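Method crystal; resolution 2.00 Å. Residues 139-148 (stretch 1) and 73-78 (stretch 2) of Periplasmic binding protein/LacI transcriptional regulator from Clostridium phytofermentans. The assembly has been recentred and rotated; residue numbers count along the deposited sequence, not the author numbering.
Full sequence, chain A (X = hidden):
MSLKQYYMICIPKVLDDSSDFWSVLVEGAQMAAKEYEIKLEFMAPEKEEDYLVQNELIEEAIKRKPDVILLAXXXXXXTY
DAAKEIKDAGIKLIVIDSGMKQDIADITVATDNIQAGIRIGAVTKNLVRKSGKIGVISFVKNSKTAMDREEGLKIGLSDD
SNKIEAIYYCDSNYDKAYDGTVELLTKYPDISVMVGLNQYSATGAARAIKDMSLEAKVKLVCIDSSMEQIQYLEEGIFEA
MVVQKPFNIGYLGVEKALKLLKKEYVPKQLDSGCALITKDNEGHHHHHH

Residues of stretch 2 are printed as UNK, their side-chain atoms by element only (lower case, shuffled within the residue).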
# COMPACT_ATOMS: atom_id res chain seq x y z
N PHE A 139 -5.62 7.21 0.16
CA PHE A 139 -4.98 7.20 1.42
C PHE A 139 -3.92 8.34 1.51
O PHE A 139 -4.28 9.53 1.70
CB PHE A 139 -4.45 5.80 1.78
CG PHE A 139 -3.59 5.09 0.72
CD1 PHE A 139 -4.18 4.57 -0.46
CD2 PHE A 139 -2.28 4.74 1.01
CE1 PHE A 139 -3.42 3.84 -1.45
CE2 PHE A 139 -1.49 3.98 0.08
CZ PHE A 139 -2.07 3.49 -1.18
N VAL A 140 -2.63 8.04 1.28
CA VAL A 140 -1.58 9.08 1.60
C VAL A 140 -1.10 9.52 0.29
O VAL A 140 -0.41 8.78 -0.36
CB VAL A 140 -0.36 8.60 2.48
CG1 VAL A 140 0.71 9.81 2.67
CG2 VAL A 140 -0.86 8.23 3.81
N LYS A 141 -1.52 10.72 -0.11
CA LYS A 141 -1.35 11.22 -1.48
C LYS A 141 0.08 11.14 -1.99
O LYS A 141 0.33 10.93 -3.20
CB LYS A 141 -1.79 12.72 -1.55
CG LYS A 141 -1.61 13.29 -2.96
CD LYS A 141 -2.42 14.50 -3.21
CE LYS A 141 -2.20 14.87 -4.65
NZ LYS A 141 -3.54 15.35 -5.12
N ASN A 142 1.02 11.32 -1.08
CA ASN A 142 2.40 11.36 -1.50
C ASN A 142 3.13 10.09 -1.39
O ASN A 142 4.29 10.13 -1.67
CB ASN A 142 3.17 12.28 -0.64
CG ASN A 142 3.46 13.48 -1.29
OD1 ASN A 142 4.58 13.65 -1.82
ND2 ASN A 142 2.47 14.35 -1.35
N SER A 143 2.50 8.97 -1.03
CA SER A 143 3.23 7.73 -0.99
C SER A 143 3.19 7.23 -2.35
O SER A 143 2.22 7.43 -2.96
CB SER A 143 2.54 6.67 -0.15
OG SER A 143 1.32 6.46 -0.72
N LYS A 144 4.19 6.49 -2.79
CA LYS A 144 4.25 6.00 -4.12
C LYS A 144 3.18 4.94 -4.43
O LYS A 144 2.61 4.95 -5.60
CB LYS A 144 5.65 5.45 -4.36
CG LYS A 144 5.85 5.05 -5.77
CD LYS A 144 7.27 4.89 -6.00
CE LYS A 144 7.49 4.81 -7.49
NZ LYS A 144 7.10 3.45 -7.87
N THR A 145 2.79 4.13 -3.45
CA THR A 145 1.68 3.12 -3.69
C THR A 145 0.32 3.86 -3.95
O THR A 145 -0.44 3.49 -4.85
CB THR A 145 1.50 2.15 -2.55
OG1 THR A 145 1.32 2.90 -1.30
CG2 THR A 145 2.66 1.30 -2.46
N ALA A 146 0.04 4.99 -3.26
CA ALA A 146 -1.22 5.76 -3.58
C ALA A 146 -1.19 6.31 -4.99
O ALA A 146 -2.20 6.26 -5.69
CB ALA A 146 -1.45 6.97 -2.63
N MET A 147 -0.06 6.95 -5.35
CA MET A 147 0.14 7.52 -6.67
C MET A 147 -0.01 6.51 -7.74
O MET A 147 -0.57 6.84 -8.75
CB MET A 147 1.54 8.19 -6.81
CG MET A 147 2.02 9.08 -5.57
SD MET A 147 3.70 9.88 -5.52
CE MET A 147 3.93 10.10 -7.26
N ASP A 148 0.61 5.34 -7.60
CA ASP A 148 0.60 4.33 -8.68
C ASP A 148 -0.83 3.76 -8.87
O ASP A 148 -1.29 3.57 -9.95
CB ASP A 148 1.61 3.15 -8.42
CG ASP A 148 3.09 3.54 -8.64
OD1 ASP A 148 3.40 4.68 -9.03
OD2 ASP A 148 3.98 2.70 -8.38
N UNK A 73 8.70 3.23 2.26
CA UNK A 73 9.00 4.68 2.34
C UNK A 73 7.69 5.40 2.54
O UNK A 73 6.77 5.39 1.69
c UNK A 73 9.66 5.13 1.07
N UNK A 74 7.60 6.18 3.60
CA UNK A 74 6.34 6.95 3.81
C UNK A 74 6.05 7.97 2.70
O UNK A 74 4.91 8.26 2.39
c UNK A 74 6.31 7.61 5.20
N UNK A 75 7.09 8.57 2.17
CA UNK A 75 6.93 9.66 1.23
C UNK A 75 7.83 9.44 0.02
O UNK A 75 9.05 9.23 0.15
o UNK A 75 5.69 12.62 1.36
c UNK A 75 7.33 11.01 1.94
o UNK A 75 7.50 12.53 0.23
c UNK A 75 6.83 12.18 1.17
N UNK A 76 7.24 9.55 -1.16
CA UNK A 76 7.91 9.31 -2.39
C UNK A 76 9.13 10.22 -2.57
O UNK A 76 10.15 9.78 -3.12
c UNK A 76 6.86 9.62 -3.47
c UNK A 76 7.79 8.20 -5.35
c UNK A 76 8.23 9.05 -7.50
o UNK A 76 8.67 8.83 -8.80
c UNK A 76 7.37 9.45 -4.89
c UNK A 76 7.75 10.30 -7.12
c UNK A 76 7.31 10.50 -5.83
c UNK A 76 8.24 8.01 -6.65
N UNK A 77 9.04 11.48 -2.15
CA UNK A 77 10.20 12.43 -2.24
C UNK A 77 11.03 12.71 -0.95
O UNK A 77 12.23 13.00 -1.03
c UNK A 77 9.17 13.51 -4.27
o UNK A 77 7.73 15.37 -3.96
o UNK A 77 8.20 14.76 -6.02
c UNK A 77 9.66 13.71 -2.81
c UNK A 77 8.31 14.63 -4.78
N UNK A 78 10.42 12.58 0.24
CA UNK A 78 11.02 13.12 1.48
C UNK A 78 11.65 12.13 2.39
O UNK A 78 12.56 12.51 3.15
n UNK A 78 8.93 17.98 0.46
c UNK A 78 8.93 14.57 1.29
c UNK A 78 9.64 16.75 1.00
c UNK A 78 8.59 15.91 1.63
c UNK A 78 10.01 13.96 2.27
O HOH W 1 6.42 6.06 -0.98

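Position 73 carries one side-chain atom, a carbon, pointing sideways; this CB comes no closer than 6.8 Å to Lys144 CB. A lone CB means alanine, Ala73. Its backbone does the work here: a water accepts from Lys144 N (2.9 Å from the water oxygen) and donates to Ala73 O (2.8 Å), occupying an amide in the first turn of the helix that has no earlier helical carbonyl to bond.

Position 74 again has a single carbon, directed away from stretch 1, so it is also alanine, Ala74. The small residue is buried and meets its partner through the main chain: Ala74 O lies 3.8 Å from Ser143 CA, a van der Waals approach.

At position 75 there are two carbons, the second bearing two oxygens. Its CB leaves sideways, but its end comes nearer to stretch 1, with one oxygen 3.2 Å from Asn142 CB. This short carboxylate is aspartate, Asp75, and that oxygen is OD2. The other, OD1, accepts from the backbone N of position 78 (2.9 Å) and, weakly, from the N of position 77 (3.0 Å). A short acid can reach forward to the amides two and three residues later, although OD1 sits too close to a neighbour for its place to be certain.

Position 76 has one carbon followed by a six-carbon ring bearing one oxygen. Its CA-to-CB bond points toward stretch 1, and a ring carbon lies 3.3 Å from Lys144 CD, an oblique approach. This is tyrosine, Tyr76, and that carbon is CE1. Met147 CE lies over one ring face, 4.1 Å from the centroid, in a CH-pi contact, while Met147 SD reaches Tyr76 CD2 at 3.7 Å. A broad, flat ring suits a place beside two long, flexible chains.

Position 77 shows three carbons, the third carrying two oxygens, one of them 4.2 Å from Asn142 OD1; these two acceptors form no hydrogen bond. It is glutamate, Glu77, partly exposed, with 12 Å² covered by stretch 1.

Position 78 has four carbons in a row ending in nitrogen: lysine, Lys78. It makes no close contact with stretch 1, and its partly exposed surroundings can accommodate a charged chain.

The contact joins a polar anchor to a packed ring. Tyr76 N donates to Asn142 O at 3.0 Å and 167°, a nearly straight bond that fixes the backbones just before the helix. There Ser143 is the N-cap, its OG accepting from Ala146 N at 3.2 Å. Lys144 and Met147, one helical turn apart, then present their side chains to Tyr76, which has the largest covered area of any residue in the contact.

Stretch 2 (73-78) AADYEK
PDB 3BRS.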